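Local coordinates for chemotactic transducer PctC (Pseudomonas aeruginosa, PDB 5LTV), which acts as an amino acid chemoreceptor, binding gamma-aminobutyric acid in a pocket of its Cache ligand-binding domain, at residues E137-A142 / E146-M151; G55-V60 / D131-T136; Q81-V86 / T105-D110; M169-L174 / I198-D203. One frame throughout, in Å; residues are numbered along the deposited sequence.

Contact 1 of 4, residues E137-A142 / E146-M151; sequences EPFVDA and EQILAM. With ABU (gamma-amino-butanoic acid), chain H; SO4 (sulfate ion), chain I.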
loop_
_atom_site.group_PDB
_atom_site.type_symbol
_atom_site.label_atom_id
_atom_site.label_comp_id
_atom_site.label_asym_id
_atom_site.label_seq_id
_atom_site.Cartn_x
_atom_site.Cartn_y
_atom_site.Cartn_z
ATOM N N GLU A 137 -1.832 -2.483 5.229
ATOM C CA GLU A 137 -3.220 -2.084 5.066
ATOM C C GLU A 137 -3.332 -0.565 5.267
ATOM O O GLU A 137 -2.396 0.085 5.755
ATOM C CB GLU A 137 -4.103 -2.871 6.045
ATOM C CG GLU A 137 -4.206 -4.375 5.687
ATOM C CD GLU A 137 -5.097 -5.208 6.645
ATOM O OE1 GLU A 137 -5.414 -4.740 7.756
ATOM O OE2 GLU A 137 -5.473 -6.351 6.278
ATOM N N PRO A 138 -4.446 0.037 4.866
ATOM C CA PRO A 138 -4.583 1.495 5.047
ATOM C C PRO A 138 -4.406 1.906 6.504
ATOM O O PRO A 138 -4.751 1.177 7.441
ATOM C CB PRO A 138 -6.006 1.789 4.545
ATOM C CG PRO A 138 -6.248 0.687 3.478
ATOM C CD PRO A 138 -5.566 -0.542 4.097
ATOM N N PHE A 139 -3.786 3.064 6.687
ATOM C CA PHE A 139 -3.757 3.725 7.974
ATOM C C PHE A 139 -3.856 5.214 7.688
ATOM O O PHE A 139 -4.042 5.634 6.534
ATOM C CB PHE A 139 -2.518 3.319 8.799
ATOM C CG PHE A 139 -1.198 3.648 8.146
ATOM C CD1 PHE A 139 -0.626 2.772 7.195
ATOM C CD2 PHE A 139 -0.510 4.813 8.506
ATOM C CE1 PHE A 139 0.585 3.068 6.598
ATOM C CE2 PHE A 139 0.717 5.095 7.950
ATOM C CZ PHE A 139 1.281 4.235 6.986
ATOM N N VAL A 140 -3.781 6.005 8.754
ATOM C CA VAL A 140 -3.934 7.454 8.702
ATOM C C VAL A 140 -2.555 8.089 8.788
ATOM O O VAL A 140 -1.850 7.922 9.797
ATOM C CB VAL A 140 -4.823 7.969 9.850
ATOM C CG1 VAL A 140 -4.857 9.525 9.849
ATOM C CG2 VAL A 140 -6.231 7.412 9.769
ATOM N N ASP A 141 -2.179 8.851 7.763
ATOM C CA ASP A 141 -0.907 9.592 7.779
ATOM C C ASP A 141 -0.803 10.483 9.018
ATOM O O ASP A 141 -1.702 11.280 9.291
ATOM C CB ASP A 141 -0.823 10.422 6.512
ATOM C CG ASP A 141 0.491 11.140 6.331
ATOM O OD1 ASP A 141 0.970 11.852 7.235
ATOM O OD2 ASP A 141 1.030 11.017 5.212
ATOM N N ALA A 142 0.307 10.362 9.760
ATOM C CA ALA A 142 0.451 11.101 11.008
ATOM C C ALA A 142 0.611 12.595 10.796
ATOM O O ALA A 142 0.404 13.365 11.733
ATOM C CB ALA A 142 1.643 10.588 11.817
ATOM N N GLU A 146 -4.535 12.191 6.098
ATOM C CA GLU A 146 -5.097 11.466 4.973
ATOM C C GLU A 146 -4.970 9.969 5.196
ATOM O O GLU A 146 -4.066 9.501 5.901
ATOM C CB GLU A 146 -4.387 11.850 3.676
ATOM C CG GLU A 146 -4.796 13.185 3.166
ATOM C CD GLU A 146 -3.766 13.759 2.209
ATOM O OE1 GLU A 146 -2.554 13.732 2.550
ATOM O OE2 GLU A 146 -4.170 14.213 1.101
ATOM N N GLN A 147 -5.869 9.214 4.544
ATOM C CA GLN A 147 -5.792 7.754 4.493
ATOM C C GLN A 147 -4.789 7.314 3.450
ATOM O O GLN A 147 -4.973 7.601 2.258
ATOM C CB GLN A 147 -7.156 7.151 4.151
ATOM C CG GLN A 147 -8.162 7.236 5.278
ATOM C CD GLN A 147 -9.490 6.569 4.921
ATOM O OE1 GLN A 147 -9.875 6.485 3.759
ATOM N NE2 GLN A 147 -10.174 6.080 5.930
ATOM N N ILE A 148 -3.778 6.544 3.878
ATOM C CA ILE A 148 -2.693 6.089 3.009
ATOM C C ILE A 148 -2.381 4.610 3.235
ATOM O O ILE A 148 -2.866 3.959 4.169
ATOM C CB ILE A 148 -1.413 6.917 3.221
ATOM C CG1 ILE A 148 -0.909 6.742 4.660
ATOM C CG2 ILE A 148 -1.672 8.405 2.871
ATOM C CD1 ILE A 148 0.504 7.308 4.927
ATOM N N LEU A 149 -1.550 4.075 2.356
ATOM C CA LEU A 149 -0.892 2.816 2.634
ATOM C C LEU A 149 0.572 2.984 2.238
ATOM O O LEU A 149 0.924 3.858 1.435
ATOM C CB LEU A 149 -1.588 1.615 1.922
ATOM C CG LEU A 149 -1.637 1.384 0.415
ATOM C CD1 LEU A 149 -0.293 0.934 -0.015
ATOM C CD2 LEU A 149 -2.669 0.344 -0.009
ATOM N N ALA A 150 1.428 2.169 2.841
ATOM C CA ALA A 150 2.858 2.303 2.631
ATOM C C ALA A 150 3.448 0.979 2.163
ATOM O O ALA A 150 2.910 -0.096 2.422
ATOM C CB ALA A 150 3.562 2.773 3.908
ATOM N N MET A 151 4.567 1.078 1.471
ATOM C CA MET A 151 5.441 -0.041 1.196
ATOM C C MET A 151 6.754 0.236 1.890
ATOM O O MET A 151 7.325 1.315 1.704
ATOM C CB MET A 151 5.642 -0.172 -0.295
ATOM C CG MET A 151 4.444 -0.706 -0.988
ATOM S SD MET A 151 4.493 -0.257 -2.746
ATOM C CE MET A 151 2.939 -1.007 -3.333
HETATM N N ABU H . 4.245 10.296 5.194
HETATM C CD ABU H . 3.502 9.763 6.369
HETATM C CB ABU H . 4.387 9.557 7.569
HETATM C CG ABU H . 4.283 8.164 8.167
HETATM C C ABU H . 3.445 7.905 9.407
HETATM O O ABU H . 2.203 8.087 9.338
HETATM O OXT ABU H . 4.030 7.446 10.428
HETATM S S SO4 I . -3.178 5.036 12.517
HETATM O O1 SO4 I . -4.166 4.971 11.456
HETATM O O2 SO4 I . -3.299 3.853 13.371
HETATM O O3 SO4 I . -3.375 6.288 13.268
HETATM O O4 SO4 I . -1.841 5.075 11.957
#
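Phe139 and Ile148 face each other as an antiparallel hydrogen-bonded pair in the hairpin of strands 134-140 and 147-157. Their two backbone bonds, Phe139 N to Ile148 O and Ile148 N to Phe139 O, are both 2.8 Å long; Asp141 N to Glu146 O, at 2.7 Å, extends the pairing toward the turn. Ile148 O also receives the CA hydrogen of Pro138, CA to O 3.1 Å, one of three such contacts in the pairing.

Apolar contact lies on the pocket side. With chi1 at 60° in Phe139 and 63° in Ile148, both side chains fold back between their own backbone N and carbonyl carbon, and Ile148 CG1 makes a CH-pi contact over one ring face, 4.2 Å from the Phe139 centroid. Small Ala150 lets its CB sit 4.0 Å from Phe139 CE1.

Polar groups meet the ligand. Ala142 N bonds a carboxylate oxygen of gamma-aminobutyric acid, O, at 3.0 Å, and that oxygen lies at the edge of the Phe139 ring. Asp141 OD1 accepts from Gly143 N and Thr144 N, which holds the Asp141 carboxylate near the ligand's amino end. Tyr116, Arg121, Trp123 and Asp168 also bond the ligand, consistent with a pocket for a zwitterion.

Contact 2 of 4, residues G55-V60 / D131-T136; sequences GRMHLV and DRLIVT. With SO4 (sulfate ion), chain J.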
loop_
_atom_site.group_PDB
_atom_site.type_symbol
_atom_site.label_atom_id
_atom_site.label_comp_id
_atom_site.label_asym_id
_atom_site.label_seq_id
_atom_site.Cartn_x
_atom_site.Cartn_y
_atom_site.Cartn_z
ATOM N N GLY A 55 5.147 -1.739 -9.673
ATOM C CA GLY A 55 6.041 -0.650 -10.038
ATOM C C GLY A 55 6.419 0.188 -8.828
ATOM O O GLY A 55 7.594 0.524 -8.627
ATOM N N ARG A 56 5.430 0.500 -7.981
ATOM C CA ARG A 56 5.747 1.219 -6.751
ATOM C C ARG A 56 6.657 0.389 -5.839
ATOM O O ARG A 56 7.623 0.908 -5.268
ATOM C CB ARG A 56 4.439 1.626 -6.053
ATOM C CG ARG A 56 4.083 3.083 -6.323
ATOM C CD ARG A 56 3.923 3.345 -7.853
ATOM N NE ARG A 56 3.440 4.694 -8.108
ATOM C CZ ARG A 56 2.917 5.106 -9.253
ATOM N NH1 ARG A 56 2.764 4.274 -10.280
ATOM N NH2 ARG A 56 2.499 6.362 -9.341
ATOM N N MET A 57 6.390 -0.909 -5.720
ATOM C CA MET A 57 7.275 -1.778 -4.946
ATOM C C MET A 57 8.718 -1.683 -5.437
ATOM O O MET A 57 9.653 -1.549 -4.638
ATOM C CB MET A 57 6.775 -3.230 -5.016
ATOM C CG MET A 57 5.459 -3.417 -4.260
ATOM S SD MET A 57 4.705 -5.069 -4.265
ATOM C CE MET A 57 5.617 -5.904 -5.540
ATOM N N HIS A 58 8.915 -1.772 -6.755
ATOM C CA HIS A 58 10.255 -1.753 -7.310
ATOM C C HIS A 58 10.974 -0.471 -6.933
ATOM O O HIS A 58 12.175 -0.488 -6.624
ATOM C CB HIS A 58 10.187 -1.908 -8.836
ATOM C CG HIS A 58 9.587 -3.209 -9.278
ATOM N ND1 HIS A 58 9.052 -3.397 -10.535
ATOM C CD2 HIS A 58 9.447 -4.393 -8.626
ATOM C CE1 HIS A 58 8.597 -4.636 -10.633
ATOM N NE2 HIS A 58 8.817 -5.256 -9.486
ATOM N N LEU A 59 10.255 0.656 -6.961
ATOM C CA LEU A 59 10.884 1.930 -6.630
ATOM C C LEU A 59 11.329 1.937 -5.181
ATOM O O LEU A 59 12.405 2.451 -4.858
ATOM C CB LEU A 59 9.929 3.104 -6.929
ATOM C CG LEU A 59 9.775 3.399 -8.435
ATOM C CD1 LEU A 59 8.586 4.346 -8.718
ATOM C CD2 LEU A 59 11.088 3.949 -9.036
ATOM N N VAL A 60 10.522 1.333 -4.297
ATOM C CA VAL A 60 10.864 1.288 -2.872
ATOM C C VAL A 60 12.035 0.341 -2.647
ATOM O O VAL A 60 12.993 0.659 -1.911
ATOM C CB VAL A 60 9.615 0.908 -2.046
ATOM C CG1 VAL A 60 9.955 0.664 -0.610
ATOM C CG2 VAL A 60 8.575 2.047 -2.147
ATOM N N ASP A 131 11.414 -8.538 8.022
ATOM C CA ASP A 131 12.755 -8.399 7.385
ATOM C C ASP A 131 12.706 -8.441 5.856
ATOM O O ASP A 131 13.554 -9.049 5.208
ATOM C CB ASP A 131 13.767 -9.432 7.899
ATOM C CG ASP A 131 15.249 -9.017 7.575
ATOM O OD1 ASP A 131 15.585 -7.826 7.760
ATOM O OD2 ASP A 131 16.066 -9.860 7.114
ATOM N N ARG A 132 11.747 -7.734 5.270
ATOM C CA ARG A 132 11.553 -7.737 3.826
ATOM C C ARG A 132 10.477 -6.701 3.517
ATOM O O ARG A 132 9.806 -6.188 4.422
ATOM C CB ARG A 132 11.160 -9.137 3.295
ATOM C CG ARG A 132 9.766 -9.573 3.726
ATOM C CD ARG A 132 9.513 -11.082 3.571
ATOM N NE ARG A 132 8.427 -11.516 4.458
ATOM C CZ ARG A 132 7.388 -12.234 4.059
ATOM N NH1 ARG A 132 7.322 -12.594 2.793
ATOM N NH2 ARG A 132 6.420 -12.590 4.911
ATOM N N LEU A 133 10.330 -6.395 2.224
ATOM C CA LEU A 133 9.286 -5.478 1.784
ATOM C C LEU A 133 7.926 -5.988 2.255
ATOM O O LEU A 133 7.586 -7.160 2.077
ATOM C CB LEU A 133 9.315 -5.334 0.263
ATOM C CG LEU A 133 8.323 -4.280 -0.272
ATOM C CD1 LEU A 133 8.897 -2.913 -0.091
ATOM C CD2 LEU A 133 7.943 -4.498 -1.738
ATOM N N ILE A 134 7.156 -5.114 2.879
ATOM C CA ILE A 134 5.752 -5.380 3.149
ATOM C C ILE A 134 4.929 -4.305 2.465
ATOM O O ILE A 134 5.428 -3.227 2.125
ATOM C CB ILE A 134 5.420 -5.379 4.643
ATOM C CG1 ILE A 134 5.604 -3.956 5.172
ATOM C CG2 ILE A 134 6.211 -6.461 5.380
ATOM C CD1 ILE A 134 4.883 -3.646 6.490
ATOM N N VAL A 135 3.650 -4.607 2.267
ATOM C CA VAL A 135 2.662 -3.616 1.890
ATOM C C VAL A 135 1.634 -3.622 3.007
ATOM O O VAL A 135 1.183 -4.688 3.437
ATOM C CB VAL A 135 2.041 -3.887 0.507
ATOM C CG1 VAL A 135 1.330 -5.202 0.475
ATOM C CG2 VAL A 135 1.092 -2.766 0.116
ATOM N N THR A 136 1.374 -2.451 3.561
ATOM C CA THR A 136 0.516 -2.312 4.719
ATOM C C THR A 136 -0.943 -2.196 4.286
ATOM O O THR A 136 -1.264 -1.841 3.142
ATOM C CB THR A 136 0.904 -1.060 5.521
ATOM O OG1 THR A 136 0.354 0.071 4.844
ATOM C CG2 THR A 136 2.430 -0.899 5.639
HETATM S S SO4 J . 0.817 7.055 -12.365
HETATM O O1 SO4 J . -0.534 6.701 -11.870
HETATM O O2 SO4 J . 0.759 7.571 -13.735
HETATM O O3 SO4 J . 1.665 5.855 -12.393
HETATM O O4 SO4 J . 1.437 8.082 -11.529
#
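Leu133 reaches from just before strand 134-140 onto Met57 and Val60, two residues one turn apart on the long helix 34-68, which runs along both sheets in the way of a double-Cache fold. Its methyls divide the work: CD2 of Leu133 lies 3.7 Å from both CB and CG of Met57, and CD1 of Leu133 lies 3.8 Å from Val60 CG1. The branched leucine tip therefore straddles the two helix residues, and its side chain crosses each of theirs at about a right angle. The reach comes from a chi1 of -175°, which swings CG of Leu133 anti to the backbone N. The unbranched CB-CG part of Met57 offers a slim surface for CD2 to cross, whereas Val60, directed at the strand segment, meets the leucine with the one methyl CG1.

Farther out, Met57 also packs on Met151 and Pro247, and Val60 on Leu153 and Phe91, so the leucine borders a larger apolar layer between helix and sheet. The strand is set in place by its neighbour: Ile134 pairs through its backbone with Ser152, and Asp131, the first residue beyond helix 122-130, has a positive phi and forms a salt bridge with Arg156.

On another side of the helix, Arg56 NE bonds Asn90 O and its guanidinium makes a cation-pi contact with Trp52. A sulfate, probably from the crystallisation liquor, meets its edge: Arg56 NH1 reaches sulfate O3 at 2.9 Å, and Arg56 NH2 reaches sulfate O4 at 3.0 Å.

Contact 3 of 4, residues Q81-V86 / T105-D110; sequences QLEQPV and TMRPYD
Leu82, at the end of helix 75-82, approaches Arg107, at the end of the outermost strand 104-107, with their CA atoms 6.0 Å apart. The leucine points at the strand; its CD1 meets Thr105, while its CB packs on Arg107. CD1 of Leu82 is 3.4 Å from the backbone oxygen of Thr105 and 3.9 Å from Thr105 CG2. Thr105 suits this edge because its methyl, rather than its hydroxyl, is turned to Leu82. Val94 of the adjoining strand extends the apolar surroundings of Leu82.

The aliphatic part of Arg107 packs in the same seam, its CG 3.8 Å from Leu82 CB. A bend at chi2 (-77°) then carries the guanidinium past the extended chain of Glu83, where NE of Arg107 gives a virtually straight hydrogen bond of 2.7 Å to Glu83 OE2, part of a salt bridge. The carboxylate oxygen receives it on its anti lone pair and lies in the guanidinium plane, although the two planes are turned 38° apart. Arg107 NH1 bonds back to Met106 O at 2.9 Å, approaching from above the carbonyl plane.

Two different N-H groups of the arginine are thereby engaged, which fixes the rotation of its flat head. Met106, pointing away from the helix between Thr105 and Arg107, touches the bound ligand. Glu83 is exposed and Arg107 partly so, and solvent probably screens their charges in part, while Leu82 and Thr105 are buried.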
loop_
_atom_site.group_PDB
_atom_site.type_symbol
_atom_site.label_atom_id
_atom_site.label_comp_id
_atom_site.label_asym_id
_atom_site.label_seq_id
_atom_site.Cartn_x
_atom_site.Cartn_y
_atom_site.Cartn_z
ATOM N N GLN A 81 19.636 11.739 -1.688
ATOM C CA GLN A 81 19.031 10.574 -2.345
ATOM C C GLN A 81 17.488 10.645 -2.353
ATOM O O GLN A 81 16.855 10.353 -3.373
ATOM C CB GLN A 81 19.532 9.302 -1.649
ATOM C CG GLN A 81 20.003 8.198 -2.560
ATOM C CD GLN A 81 21.215 8.564 -3.417
ATOM O OE1 GLN A 81 22.075 9.369 -3.026
ATOM N NE2 GLN A 81 21.283 7.968 -4.617
ATOM N N LEU A 82 16.865 11.086 -1.246
ATOM C CA LEU A 82 15.402 11.142 -1.165
ATOM C C LEU A 82 14.813 12.277 -1.990
ATOM O O LEU A 82 13.633 12.211 -2.366
ATOM C CB LEU A 82 14.937 11.261 0.301
ATOM C CG LEU A 82 15.207 9.976 1.115
ATOM C CD1 LEU A 82 14.902 10.096 2.611
ATOM C CD2 LEU A 82 14.393 8.877 0.561
ATOM N N GLU A 83 15.613 13.279 -2.334
ATOM C CA GLU A 83 15.094 14.428 -3.059
ATOM C C GLU A 83 14.944 14.194 -4.561
ATOM O O GLU A 83 14.506 15.113 -5.263
ATOM C CB GLU A 83 15.989 15.649 -2.784
ATOM C CG GLU A 83 15.647 16.147 -1.417
ATOM C CD GLU A 83 16.342 17.409 -1.020
ATOM O OE1 GLU A 83 17.155 17.906 -1.815
ATOM O OE2 GLU A 83 16.063 17.907 0.098
ATOM N N GLN A 84 15.267 13.003 -5.066
ATOM C CA GLN A 84 15.098 12.735 -6.496
ATOM C C GLN A 84 13.644 12.920 -6.949
ATOM O O GLN A 84 12.711 12.423 -6.284
ATOM C CB GLN A 84 15.581 11.323 -6.827
ATOM C CG GLN A 84 17.068 11.177 -6.734
ATOM C CD GLN A 84 17.480 9.742 -6.856
ATOM O OE1 GLN A 84 17.782 9.068 -5.837
ATOM N NE2 GLN A 84 17.487 9.244 -8.104
ATOM N N PRO A 85 13.400 13.615 -8.063
ATOM C CA PRO A 85 12.015 13.909 -8.450
ATOM C C PRO A 85 11.193 12.668 -8.788
ATOM O O PRO A 85 9.956 12.714 -8.699
ATOM C CB PRO A 85 12.163 14.832 -9.678
ATOM C CG PRO A 85 13.563 15.419 -9.570
ATOM C CD PRO A 85 14.403 14.441 -8.768
ATOM N N VAL A 86 11.826 11.549 -9.155
ATOM C CA VAL A 86 11.041 10.349 -9.461
ATOM C C VAL A 86 10.219 9.916 -8.246
ATOM O O VAL A 86 9.112 9.398 -8.400
ATOM C CB VAL A 86 11.967 9.208 -9.982
ATOM C CG1 VAL A 86 12.981 8.759 -8.901
ATOM C CG2 VAL A 86 11.153 8.027 -10.495
ATOM N N THR A 105 13.587 11.368 7.905
ATOM C CA THR A 105 13.797 12.198 6.720
ATOM C C THR A 105 12.751 11.834 5.680
ATOM O O THR A 105 12.720 10.705 5.196
ATOM C CB THR A 105 15.185 12.017 6.128
ATOM O OG1 THR A 105 16.143 12.135 7.163
ATOM C CG2 THR A 105 15.467 13.086 5.082
ATOM N N MET A 106 11.907 12.789 5.339
ATOM C CA MET A 106 10.801 12.602 4.430
ATOM C C MET A 106 10.885 13.608 3.285
ATOM O O MET A 106 11.127 14.796 3.528
ATOM C CB MET A 106 9.507 12.823 5.147
ATOM C CG MET A 106 8.317 12.844 4.207
ATOM S SD MET A 106 6.702 12.660 5.127
ATOM C CE MET A 106 6.422 14.326 5.552
ATOM N N ARG A 107 10.654 13.130 2.046
ATOM C CA ARG A 107 10.597 14.020 0.871
ATOM C C ARG A 107 9.407 13.599 0.023
ATOM O O ARG A 107 9.151 12.416 -0.068
ATOM C CB ARG A 107 11.920 14.053 0.026
ATOM C CG ARG A 107 13.124 14.571 0.866
ATOM C CD ARG A 107 13.088 16.133 1.031
ATOM N NE ARG A 107 14.256 16.712 1.700
ATOM C CZ ARG A 107 14.477 16.696 3.042
ATOM N NH1 ARG A 107 13.673 16.095 3.941
ATOM N NH2 ARG A 107 15.550 17.285 3.474
ATOM N N PRO A 108 8.607 14.584 -0.493
ATOM C CA PRO A 108 8.665 16.006 -0.110
ATOM C C PRO A 108 8.417 16.191 1.386
ATOM O O PRO A 108 7.641 15.418 1.990
ATOM C CB PRO A 108 7.526 16.642 -0.941
ATOM C CG PRO A 108 7.215 15.667 -2.007
ATOM C CD PRO A 108 7.438 14.346 -1.355
ATOM N N TYR A 109 9.048 17.209 1.957
ATOM C CA TYR A 109 9.043 17.424 3.389
ATOM C C TYR A 109 7.802 18.222 3.820
ATOM O O TYR A 109 7.462 19.244 3.226
ATOM C CB TYR A 109 10.333 18.167 3.810
ATOM C CG TYR A 109 10.280 18.698 5.239
ATOM C CD1 TYR A 109 9.769 19.966 5.506
ATOM C CD2 TYR A 109 10.720 17.932 6.320
ATOM C CE1 TYR A 109 9.651 20.434 6.804
ATOM C CE2 TYR A 109 10.652 18.436 7.646
ATOM C CZ TYR A 109 10.099 19.681 7.865
ATOM O OH TYR A 109 9.993 20.158 9.152
ATOM N N ASP A 110 7.134 17.757 4.868
ATOM C CA ASP A 110 6.203 18.597 5.599
ATOM C C ASP A 110 6.326 18.209 7.066
ATOM O O ASP A 110 7.057 17.281 7.415
ATOM C CB ASP A 110 4.763 18.499 5.072
ATOM C CG ASP A 110 4.111 19.880 4.862
ATOM O OD1 ASP A 110 4.650 20.896 5.370
ATOM O OD2 ASP A 110 3.015 19.955 4.256
#

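Contact 4 of 4, residues M169-L174 / I198-D203; sequences MKLETL and ILLHPD
Leu171, Leu174 and Leu200 all hold CG anti to the carbonyl carbon (chi1 -66°, -63° and -55°), and these torsions bring the three side chains into one apolar cluster between the two modules of the double-Cache fold. Helix 171-178 follows directly on a strand of the ligand-binding sheet; strand 198-200 is an edge strand of the second sheet. A classic beta bulge, with Leu199 and Leu200 both facing Leu191, accompanies the approach of Leu200 to the helix.

Both methyls of Leu200 close on Leu174 CB, CD1 at 3.8 Å and CD2 at 3.9 Å, and its CD2 also lies 3.9 Å from Leu171 CD2. Leucine suits position 171 because its other methyl, Leu171 CD1, can rest against the backbone at Leu199 O, 3.6 Å away. Pro138 and Leu149 of the first sheet flank Leu171 and Leu174, and Trp52 of the long helix lies against Leu174.

In the loop after the strand, Asp203 N bonds His201 ND1 at 3.0 Å, in the imidazole plane.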
loop_
_atom_site.group_PDB
_atom_site.type_symbol
_atom_site.label_atom_id
_atom_site.label_comp_id
_atom_site.label_asym_id
_atom_site.label_seq_id
_atom_site.Cartn_x
_atom_site.Cartn_y
_atom_site.Cartn_z
ATOM N N MET A 169 1.259 6.094 -0.466
ATOM C CA MET A 169 0.375 6.609 -1.489
ATOM C C MET A 169 -1.043 6.765 -0.947
ATOM O O MET A 169 -1.499 5.960 -0.138
ATOM C CB MET A 169 0.412 5.689 -2.717
ATOM C CG MET A 169 0.262 4.274 -2.395
ATOM S SD MET A 169 1.473 3.290 -3.304
ATOM C CE MET A 169 2.606 2.836 -1.980
ATOM N N LYS A 170 -1.713 7.824 -1.390
ATOM C CA LYS A 170 -3.101 8.071 -1.009
ATOM C C LYS A 170 -4.027 6.980 -1.529
ATOM O O LYS A 170 -3.877 6.488 -2.654
ATOM C CB LYS A 170 -3.561 9.429 -1.540
ATOM C CG LYS A 170 -2.881 10.610 -0.863
ATOM C CD LYS A 170 -3.050 11.899 -1.661
ATOM C CE LYS A 170 -4.480 12.091 -2.077
ATOM N NZ LYS A 170 -4.612 13.201 -3.079
ATOM N N LEU A 171 -4.994 6.602 -0.691
ATOM C CA LEU A 171 -5.973 5.602 -1.092
ATOM C C LEU A 171 -6.801 6.051 -2.290
ATOM O O LEU A 171 -7.184 5.214 -3.111
ATOM C CB LEU A 171 -6.914 5.278 0.075
ATOM C CG LEU A 171 -6.391 4.591 1.324
ATOM C CD1 LEU A 171 -7.607 3.945 1.998
ATOM C CD2 LEU A 171 -5.282 3.559 1.037
ATOM N N GLU A 172 -7.100 7.356 -2.410
ATOM C CA GLU A 172 -7.912 7.791 -3.551
ATOM C C GLU A 172 -7.164 7.592 -4.867
ATOM O O GLU A 172 -7.789 7.285 -5.890
ATOM C CB GLU A 172 -8.385 9.249 -3.391
ATOM C CG GLU A 172 -7.343 10.357 -3.582
ATOM C CD GLU A 172 -7.944 11.790 -3.525
ATOM O OE1 GLU A 172 -9.023 12.026 -4.120
ATOM O OE2 GLU A 172 -7.337 12.685 -2.886
ATOM N N THR A 173 -5.835 7.719 -4.850
ATOM C CA THR A 173 -5.044 7.407 -6.034
ATOM C C THR A 173 -5.227 5.957 -6.464
ATOM O O THR A 173 -5.399 5.660 -7.657
ATOM C CB THR A 173 -3.567 7.666 -5.745
ATOM O OG1 THR A 173 -3.408 8.977 -5.192
ATOM C CG2 THR A 173 -2.723 7.495 -7.022
ATOM N N LEU A 174 -5.151 5.030 -5.503
ATOM C CA LEU A 174 -5.323 3.618 -5.825
ATOM C C LEU A 174 -6.750 3.328 -6.229
ATOM O O LEU A 174 -6.992 2.556 -7.175
ATOM C CB LEU A 174 -4.913 2.739 -4.648
ATOM C CG LEU A 174 -3.423 2.840 -4.261
ATOM C CD1 LEU A 174 -3.074 2.088 -3.002
ATOM C CD2 LEU A 174 -2.702 2.269 -5.376
ATOM N N ILE A 198 -12.200 -4.215 4.244
ATOM C CA ILE A 198 -12.264 -3.343 3.075
ATOM C C ILE A 198 -11.068 -2.389 3.078
ATOM O O ILE A 198 -10.885 -1.604 4.012
ATOM C CB ILE A 198 -13.584 -2.556 3.043
ATOM C CG1 ILE A 198 -14.780 -3.508 2.960
ATOM C CG2 ILE A 198 -13.594 -1.562 1.878
ATOM C CD1 ILE A 198 -16.093 -2.773 2.890
ATOM N N LEU A 199 -10.298 -2.404 1.992
ATOM C CA LEU A 199 -9.046 -1.668 1.851
ATOM C C LEU A 199 -9.181 -0.454 0.958
ATOM O O LEU A 199 -8.592 0.591 1.233
ATOM C CB LEU A 199 -7.956 -2.573 1.262
ATOM C CG LEU A 199 -7.843 -3.971 1.864
ATOM C CD1 LEU A 199 -6.884 -4.763 1.039
ATOM C CD2 LEU A 199 -7.435 -3.907 3.331
ATOM N N LEU A 200 -9.899 -0.596 -0.142
ATOM C CA LEU A 200 -10.208 0.507 -1.024
ATOM C C LEU A 200 -11.668 0.386 -1.371
ATOM O O LEU A 200 -12.169 -0.733 -1.533
ATOM C CB LEU A 200 -9.432 0.442 -2.279
ATOM C CG LEU A 200 -7.902 0.362 -2.266
ATOM C CD1 LEU A 200 -7.442 0.014 -3.677
ATOM C CD2 LEU A 200 -7.310 1.647 -1.741
ATOM N N HIS A 201 -12.339 1.528 -1.531
ATOM C CA HIS A 201 -13.769 1.560 -1.850
ATOM C C HIS A 201 -14.179 2.946 -2.339
ATOM O O HIS A 201 -13.756 3.961 -1.777
ATOM C CB HIS A 201 -14.607 1.155 -0.623
ATOM C CG HIS A 201 -15.970 0.644 -0.965
ATOM N ND1 HIS A 201 -16.983 1.468 -1.414
ATOM C CD2 HIS A 201 -16.480 -0.612 -0.964
ATOM C CE1 HIS A 201 -18.062 0.745 -1.659
ATOM N NE2 HIS A 201 -17.784 -0.522 -1.400
ATOM N N PRO A 202 -14.982 3.035 -3.393
ATOM C CA PRO A 202 -15.428 4.361 -3.855
ATOM C C PRO A 202 -16.204 5.141 -2.787
ATOM O O PRO A 202 -16.195 6.381 -2.780
ATOM C CB PRO A 202 -16.292 4.026 -5.073
ATOM C CG PRO A 202 -15.764 2.661 -5.527
ATOM C CD PRO A 202 -15.409 1.942 -4.281
ATOM N N ASP A 203 -16.852 4.445 -1.863
ATOM C CA ASP A 203 -17.388 5.054 -0.647
ATOM C C ASP A 203 -16.302 5.033 0.436
ATOM O O ASP A 203 -16.183 4.063 1.202
ATOM C CB ASP A 203 -18.639 4.314 -0.195
ATOM C CG ASP A 203 -19.323 4.998 0.966
ATOM O OD1 ASP A 203 -18.754 5.995 1.495
ATOM O OD2 ASP A 203 -20.409 4.508 1.365
#

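Contacts 2 and 4 are buried and apolar, each joining a helix to a strand or the residue just before one through leucine methyls, whereas contacts 1 and 3 are only partly buried and add polar bonds: backbone pairing in contact 1, a salt bridge in contact 3. All four reach the ligand-binding sheet. Contacts 1 and 2 share strand 134-140, and Met151 of contact 1 packs under the helix of contact 2. Contact 1 meets contact 4 through backbone pairing of strands 147-157 and 160-170 and through Leu149 against Leu174. Contact 3 stands apart at the opposite edge of the first sheet, its centre about 18 Å from that of contact 1, yet both contribute residues to the same ligand pocket.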